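Local coordinates for 33-36 kDa outer membrane protein (Acinetobacter baumannii, PDB 6GIE) that forms a beta-barrel channel of the porin kind in the outer membrane, through which small solutes probably pass, at residues Q71-I82 against E93-Y104. Numbering follows the deposited sequence.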
ATOM      1  N   GLN A  71      -2.040   6.850  12.723  1.00 23.44           N
ATOM      2  CA  GLN A  71      -2.272   5.505  13.239  1.00 26.27           C
ATOM      3  C   GLN A  71      -3.753   5.261  13.213  1.00 20.26           C
ATOM      4  O   GLN A  71      -4.351   4.891  14.204  1.00 18.39           O
ATOM      5  CB  GLN A  71      -1.674   5.368  14.656  1.00 28.98           C
ATOM      6  CG  GLN A  71      -0.155   5.541  14.545  1.00 34.79           C
ATOM      7  CD  GLN A  71       0.534   5.769  15.874  1.00 56.02           C
ATOM      8  OE1 GLN A  71       0.536   4.898  16.721  1.00 48.88           O
ATOM      9  NE2 GLN A  71       1.147   6.943  16.044  1.00 71.31           N
ATOM     10  N   ALA A  72      -4.343   5.467  12.043  1.00 17.55           N
ATOM     11  CA  ALA A  72      -5.793   5.399  11.911  1.00 17.21           C
ATOM     12  C   ALA A  72      -6.221   3.963  11.622  1.00 17.02           C
ATOM     13  O   ALA A  72      -6.050   3.426  10.508  1.00 15.02           O
ATOM     14  CB  ALA A  72      -6.224   6.305  10.800  1.00 18.37           C
ATOM     15  N   SER A  73      -6.778   3.323  12.650  1.00 16.53           N
ATOM     16  CA  SER A  73      -7.498   2.057  12.471  1.00 18.07           C
ATOM     17  C   SER A  73      -8.663   2.221  11.446  1.00 18.31           C
ATOM     18  O   SER A  73      -9.258   3.322  11.342  1.00 19.16           O
ATOM     19  CB  SER A  73      -8.080   1.627  13.803  1.00 18.17           C
ATOM     20  OG  SER A  73      -6.999   1.517  14.734  1.00 17.78           O
ATOM     21  N   ASN A  74      -8.960   1.115  10.771  1.00 16.20           N
ATOM     22  CA  ASN A  74      -9.891   1.073   9.716  1.00 17.50           C
ATOM     23  C   ASN A  74     -10.238  -0.334   9.174  1.00 19.21           C
ATOM     24  O   ASN A  74      -9.559  -1.367   9.425  1.00 16.59           O
ATOM     25  CB  ASN A  74      -9.302   1.879   8.526  1.00 16.73           C
ATOM     26  CG  ASN A  74      -8.126   1.195   7.891  1.00 18.15           C
ATOM     27  OD1 ASN A  74      -8.317   0.363   7.015  1.00 21.97           O
ATOM     28  ND2 ASN A  74      -6.880   1.551   8.313  1.00 15.39           N
ATOM     29  N   VAL A  75     -11.272  -0.332   8.342  1.00 19.77           N
ATOM     30  CA  VAL A  75     -11.571  -1.463   7.549  1.00 21.77           C
ATOM     31  C   VAL A  75     -11.746  -0.966   6.146  1.00 22.25           C
ATOM     32  O   VAL A  75     -12.197   0.181   5.917  1.00 19.42           O
ATOM     33  CB  VAL A  75     -12.893  -2.124   7.982  1.00 26.27           C
ATOM     34  CG1 VAL A  75     -14.075  -1.159   7.884  1.00 29.47           C
ATOM     35  CG2 VAL A  75     -13.216  -3.341   7.114  1.00 29.69           C
ATOM     36  N   SER A  76     -11.491  -1.892   5.228  1.00 20.70           N
ATOM     37  CA  SER A  76     -11.368  -1.631   3.858  1.00 20.38           C
ATOM     38  C   SER A  76     -12.002  -2.747   3.071  1.00 24.04           C
ATOM     39  O   SER A  76     -11.957  -3.885   3.495  1.00 21.92           O
ATOM     40  CB  SER A  76      -9.877  -1.509   3.526  1.00 20.95           C
ATOM     41  OG  SER A  76      -9.812  -0.713   2.402  1.00 24.02           O
ATOM     42  N   VAL A  77     -12.627  -2.410   1.924  1.00 21.52           N
ATOM     43  CA  VAL A  77     -13.080  -3.416   1.027  1.00 21.35           C
ATOM     44  C   VAL A  77     -12.538  -3.118  -0.364  1.00 22.38           C
ATOM     45  O   VAL A  77     -12.289  -1.973  -0.704  1.00 26.27           O
ATOM     46  CB  VAL A  77     -14.602  -3.470   1.028  1.00 23.75           C
ATOM     47  CG1 VAL A  77     -15.121  -4.008   2.414  1.00 26.69           C
ATOM     48  CG2 VAL A  77     -15.208  -2.119   0.613  1.00 23.29           C
ATOM     49  N   ALA A  78     -12.352  -4.142  -1.186  1.00 22.97           N
ATOM     50  CA  ALA A  78     -11.833  -3.925  -2.514  1.00 25.31           C
ATOM     51  C   ALA A  78     -12.420  -4.926  -3.480  1.00 25.22           C
ATOM     52  O   ALA A  78     -12.851  -5.993  -3.087  1.00 29.57           O
ATOM     53  CB  ALA A  78     -10.253  -3.976  -2.524  1.00 22.67           C
ATOM     54  N   TYR A  79     -12.402  -4.541  -4.745  1.00 24.83           N
ATOM     55  CA  TYR A  79     -12.712  -5.391  -5.877  1.00 29.14           C
ATOM     56  C   TYR A  79     -11.635  -5.228  -6.985  1.00 28.97           C
ATOM     57  O   TYR A  79     -11.169  -4.110  -7.256  1.00 23.58           O
ATOM     58  CB  TYR A  79     -14.102  -5.012  -6.423  1.00 30.65           C
ATOM     59  CG  TYR A  79     -14.449  -5.632  -7.742  1.00 37.37           C
ATOM     60  CD1 TYR A  79     -14.499  -7.018  -7.891  1.00 42.53           C
ATOM     61  CD2 TYR A  79     -14.760  -4.831  -8.852  1.00 42.17           C
ATOM     62  CE1 TYR A  79     -14.858  -7.592  -9.102  1.00 48.98           C
ATOM     63  CE2 TYR A  79     -15.099  -5.396 -10.065  1.00 45.14           C
ATOM     64  CZ  TYR A  79     -15.150  -6.779 -10.184  1.00 51.14           C
ATOM     65  OH  TYR A  79     -15.499  -7.356 -11.383  1.00 53.96           O
ATOM     66  N   ASN A  80     -11.252  -6.347  -7.606  1.00 30.82           N
ATOM     67  CA  ASN A  80     -10.244  -6.360  -8.615  1.00 34.18           C
ATOM     68  C   ASN A  80     -10.680  -7.218  -9.785  1.00 44.85           C
ATOM     69  O   ASN A  80     -11.247  -8.300  -9.612  1.00 43.55           O
ATOM     70  CB  ASN A  80      -8.918  -6.907  -8.086  1.00 45.05           C
ATOM     71  CG  ASN A  80      -7.862  -6.994  -9.194  1.00 61.30           C
ATOM     72  OD1 ASN A  80      -7.625  -8.065  -9.787  1.00 51.72           O
ATOM     73  ND2 ASN A  80      -7.273  -5.838  -9.535  1.00 61.93           N
ATOM     74  N   TYR A  81     -10.348  -6.741 -10.980  1.00 38.46           N
ATOM     75  CA  TYR A  81     -10.808  -7.325 -12.223  1.00 42.60           C
ATOM     76  C   TYR A  81      -9.584  -7.524 -13.140  1.00 40.43           C
ATOM     77  O   TYR A  81      -8.732  -6.623 -13.256  1.00 32.39           O
ATOM     78  CB  TYR A  81     -11.816  -6.336 -12.831  1.00 47.32           C
ATOM     79  CG  TYR A  81     -12.305  -6.629 -14.197  1.00 53.02           C
ATOM     80  CD1 TYR A  81     -12.972  -7.824 -14.472  1.00 72.20           C
ATOM     81  CD2 TYR A  81     -12.158  -5.705 -15.220  1.00 71.73           C
ATOM     82  CE1 TYR A  81     -13.452  -8.113 -15.738  1.00 71.18           C
ATOM     83  CE2 TYR A  81     -12.647  -5.976 -16.501  1.00 81.29           C
ATOM     84  CZ  TYR A  81     -13.290  -7.182 -16.747  1.00 76.71           C
ATOM     85  OH  TYR A  81     -13.775  -7.476 -17.990  1.00 82.39           O
ATOM     86  N   ILE A  82      -9.492  -8.690 -13.777  1.00 38.18           N
ATOM     87  CA  ILE A  82      -8.455  -8.926 -14.750  1.00 39.42           C
ATOM     88  C   ILE A  82      -9.062  -9.588 -15.941  1.00 42.30           C
ATOM     89  O   ILE A  82      -9.649 -10.652 -15.801  1.00 42.76           O
ATOM     90  CB  ILE A  82      -7.329  -9.826 -14.234  1.00 40.85           C
ATOM     91  CG1 ILE A  82      -6.693  -9.224 -13.002  1.00 37.56           C
ATOM     92  CG2 ILE A  82      -6.247 -10.005 -15.309  1.00 42.33           C
ATOM     93  CD1 ILE A  82      -5.644 -10.132 -12.407  1.00 41.15           C
ATOM     94  N   GLU A  93     -12.419 -12.164 -17.008  1.00 53.19           N
ATOM     95  CA  GLU A  93     -11.687 -13.414 -16.884  1.00 55.10           C
ATOM     96  C   GLU A  93     -11.289 -13.760 -15.450  1.00 55.31           C
ATOM     97  O   GLU A  93     -11.105 -14.935 -15.131  1.00 65.44           O
ATOM     98  CB  GLU A  93     -10.448 -13.373 -17.753  1.00 55.96           C
ATOM     99  CG  GLU A  93     -10.714 -13.709 -19.212  1.00 60.14           C
ATOM    100  CD  GLU A  93     -10.291 -15.116 -19.590  1.00 65.01           C
ATOM    101  OE1 GLU A  93      -9.830 -15.845 -18.701  1.00 71.06           O
ATOM    102  OE2 GLU A  93     -10.413 -15.498 -20.776  1.00 71.08           O
ATOM    103  N   SER A  94     -11.137 -12.769 -14.582  1.00 48.08           N
ATOM    104  CA  SER A  94     -10.907 -13.072 -13.169  1.00 46.46           C
ATOM    105  C   SER A  94     -11.336 -11.877 -12.271  1.00 42.65           C
ATOM    106  O   SER A  94     -11.090 -10.726 -12.596  1.00 38.40           O
ATOM    107  CB  SER A  94      -9.443 -13.511 -12.985  1.00 48.36           C
ATOM    108  OG  SER A  94      -8.922 -13.280 -11.700  1.00 44.62           O
ATOM    109  N   HIS A  95     -12.046 -12.177 -11.190  1.00 40.26           N
ATOM    110  CA  HIS A  95     -12.615 -11.174 -10.308  1.00 37.97           C
ATOM    111  C   HIS A  95     -12.121 -11.483  -8.907  1.00 36.84           C
ATOM    112  O   HIS A  95     -12.135 -12.630  -8.501  1.00 42.58           O
ATOM    113  CB  HIS A  95     -14.138 -11.264 -10.288  1.00 39.34           C
ATOM    114  CG  HIS A  95     -14.810 -10.997 -11.594  1.00 41.52           C
ATOM    115  ND1 HIS A  95     -15.400 -11.994 -12.346  1.00 45.49           N
ATOM    116  CD2 HIS A  95     -15.086  -9.837 -12.235  1.00 41.07           C
ATOM    117  CE1 HIS A  95     -15.972 -11.465 -13.413  1.00 46.34           C
ATOM    118  NE2 HIS A  95     -15.796 -10.155 -13.369  1.00 43.93           N
ATOM    119  N   THR A  96     -11.712 -10.485  -8.140  1.00 34.50           N
ATOM    120  CA  THR A  96     -11.324 -10.731  -6.736  1.00 33.52           C
ATOM    121  C   THR A  96     -11.971  -9.693  -5.817  1.00 31.54           C
ATOM    122  O   THR A  96     -11.957  -8.499  -6.115  1.00 28.27           O
ATOM    123  CB  THR A  96      -9.779 -10.709  -6.512  1.00 33.24           C
ATOM    124  OG1 THR A  96      -9.155 -11.722  -7.323  1.00 35.33           O
ATOM    125  CG2 THR A  96      -9.448 -10.968  -5.021  1.00 31.42           C
ATOM    126  N   TYR A  97     -12.533 -10.181  -4.709  1.00 32.44           N
ATOM    127  CA  TYR A  97     -13.196  -9.379  -3.680  1.00 32.25           C
ATOM    128  C   TYR A  97     -12.382  -9.568  -2.431  1.00 29.99           C
ATOM    129  O   TYR A  97     -11.936 -10.646  -2.146  1.00 35.93           O
ATOM    130  CB  TYR A  97     -14.617  -9.866  -3.415  1.00 34.88           C
ATOM    131  CG  TYR A  97     -15.464  -9.882  -4.653  1.00 39.91           C
ATOM    132  CD1 TYR A  97     -15.464 -10.995  -5.518  1.00 44.19           C
ATOM    133  CD2 TYR A  97     -16.270  -8.788  -4.991  1.00 42.78           C
ATOM    134  CE1 TYR A  97     -16.235 -10.999  -6.675  1.00 45.12           C
ATOM    135  CE2 TYR A  97     -17.030  -8.782  -6.162  1.00 41.48           C
ATOM    136  CZ  TYR A  97     -17.011  -9.885  -6.995  1.00 46.46           C
ATOM    137  OH  TYR A  97     -17.774  -9.899  -8.162  1.00 54.05           O
ATOM    138  N   GLY A  98     -12.160  -8.502  -1.710  1.00 27.28           N
ATOM    139  CA  GLY A  98     -11.336  -8.560  -0.545  1.00 29.03           C
ATOM    140  C   GLY A  98     -11.797  -7.584   0.530  1.00 27.95           C
ATOM    141  O   GLY A  98     -12.432  -6.538   0.244  1.00 25.99           O
ATOM    142  N   VAL A  99     -11.444  -7.929   1.756  1.00 23.55           N
ATOM    143  CA  VAL A  99     -11.705  -7.105   2.864  1.00 24.74           C
ATOM    144  C   VAL A  99     -10.460  -7.184   3.712  1.00 24.69           C
ATOM    145  O   VAL A  99      -9.789  -8.227   3.760  1.00 23.99           O
ATOM    146  CB  VAL A  99     -12.962  -7.612   3.624  1.00 33.54           C
ATOM    147  CG1 VAL A  99     -12.805  -9.074   4.040  1.00 33.26           C
ATOM    148  CG2 VAL A  99     -13.312  -6.719   4.813  1.00 32.97           C
ATOM    149  N   LYS A 100     -10.190  -6.065   4.394  1.00 25.32           N
ATOM    150  CA  LYS A 100      -8.994  -5.827   5.171  1.00 27.48           C
ATOM    151  C   LYS A 100      -9.392  -4.969   6.413  1.00 26.80           C
ATOM    152  O   LYS A 100     -10.275  -4.099   6.334  1.00 22.81           O
ATOM    153  CB  LYS A 100      -7.930  -5.054   4.315  1.00 25.60           C
ATOM    154  CG  LYS A 100      -6.610  -4.849   5.069  1.00 41.87           C
ATOM    155  CD  LYS A 100      -5.330  -4.658   4.213  1.00 50.99           C
ATOM    156  CE  LYS A 100      -4.093  -4.645   5.119  1.00 60.45           C
ATOM    157  NZ  LYS A 100      -2.759  -5.012   4.519  1.00 63.64           N
ATOM    158  N   GLY A 101      -8.720  -5.205   7.547  1.00 25.26           N
ATOM    159  CA  GLY A 101      -8.775  -4.305   8.692  1.00 21.34           C
ATOM    160  C   GLY A 101      -7.353  -4.111   9.234  1.00 19.95           C
ATOM    161  O   GLY A 101      -6.528  -4.987   9.087  1.00 17.77           O
ATOM    162  N   GLU A 102      -7.103  -2.946   9.835  1.00 18.17           N
ATOM    163  CA  GLU A 102      -5.918  -2.621  10.550  1.00 18.42           C
ATOM    164  C   GLU A 102      -6.303  -2.017  11.880  1.00 17.71           C
ATOM    165  O   GLU A 102      -7.205  -1.149  11.943  1.00 16.08           O
ATOM    166  CB  GLU A 102      -5.188  -1.500   9.806  1.00 19.54           C
ATOM    167  CG  GLU A 102      -4.771  -1.867   8.420  1.00 22.37           C
ATOM    168  CD  GLU A 102      -3.710  -0.877   7.901  1.00 27.77           C
ATOM    169  OE1 GLU A 102      -2.446  -1.060   8.159  1.00 24.22           O
ATOM    170  OE2 GLU A 102      -4.178   0.113   7.264  1.00 24.01           O
ATOM    171  N   ALA A 103      -5.591  -2.442  12.910  1.00 17.10           N
ATOM    172  CA  ALA A 103      -5.785  -1.952  14.263  1.00 20.13           C
ATOM    173  C   ALA A 103      -4.447  -1.420  14.792  1.00 20.44           C
ATOM    174  O   ALA A 103      -3.466  -2.147  14.756  1.00 19.05           O
ATOM    175  CB  ALA A 103      -6.223  -3.085  15.146  1.00 21.18           C
ATOM    176  N   TYR A 104      -4.439  -0.155  15.227  1.00 21.42           N
ATOM    177  CA  TYR A 104      -3.323   0.459  15.997  1.00 24.80           C
ATOM    178  C   TYR A 104      -3.810   0.575  17.420  1.00 25.85           C
ATOM    179  O   TYR A 104      -4.874   1.158  17.701  1.00 26.43           O
ATOM    180  CB  TYR A 104      -2.982   1.870  15.517  1.00 24.47           C
ATOM    181  CG  TYR A 104      -2.508   1.903  14.100  1.00 26.17           C
ATOM    182  CD1 TYR A 104      -3.426   1.859  13.023  1.00 22.90           C
ATOM    183  CD2 TYR A 104      -1.150   1.981  13.807  1.00 28.44           C
ATOM    184  CE1 TYR A 104      -2.966   1.877  11.696  1.00 36.53           C
ATOM    185  CE2 TYR A 104      -0.700   2.028  12.472  1.00 34.37           C
ATOM    186  CZ  TYR A 104      -1.601   1.974  11.433  1.00 30.85           C
ATOM    187  OH  TYR A 104      -1.139   1.968  10.143  1.00 52.42           O
TER
HETATM  188  O   HOH W   1      -3.557   3.787   8.873  1.00 24.32           O
HETATM  189  O   HOH W   2      -6.745   3.012  16.838  1.00 39.96           O
HETATM  190  O   HOH W   3      -9.315 -10.729 -10.125  1.00 49.02           O
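Asn-74 and Glu-102 form one rung of an antiparallel beta hairpin in the wall of a porin beta-barrel; paired backbone hydrogen bonds recur at Ser-76/Lys-100, Ala-78/Gly-98 and Asn-80/Thr-96. The Asn-74 and Glu-102 side chains extend together from the sheet, their amide and carboxylate planes steeply inclined to each other. Asn-74 ND2 gives a nearly straight hydrogen bond to Glu-102 OE2 (3.2 Å, 172° at hydrogen), meeting it from above the carboxylate plane, and another to Ala-72 O (3.0 Å). Both acceptors lie close to the amide plane, which fixes the amide's rotation; Glu-102 OE1 turns instead to Tyr-113 OH. Ser-76, Asn-80 and Thr-96 share this polar face, hydrogen-bonded to Thr-50, Thr-46 and Thr-121 of strands 43-52 and 112-121, consistent with a barrel interior.

Val-75, Val-77, Val-99 and an aromatic cluster of Tyr-79, Tyr-81, His-95 and Tyr-97 occupy the opposite face, as expected of a lipid-facing surface. With CG anti to the backbone N (chi1 169°), the Tyr-79 ring runs beside Tyr-97, placing CD1 over one face of the Tyr-97 ring near its rim, 3.5 Å from CE2. These planes are 29° apart with little overlap; Tyr-81 and His-95 are similarly offset.

Gln-71, the C-prime residue of the Schellman motif ending helix 66-69, sets its CA 3.6 Å above the centre of the Tyr-104 ring. At that ring's edge, Ser-73 OG accepts a hydrogen bond from Tyr-104 N (3.1 Å), and one water links that OG to Tyr-104 O.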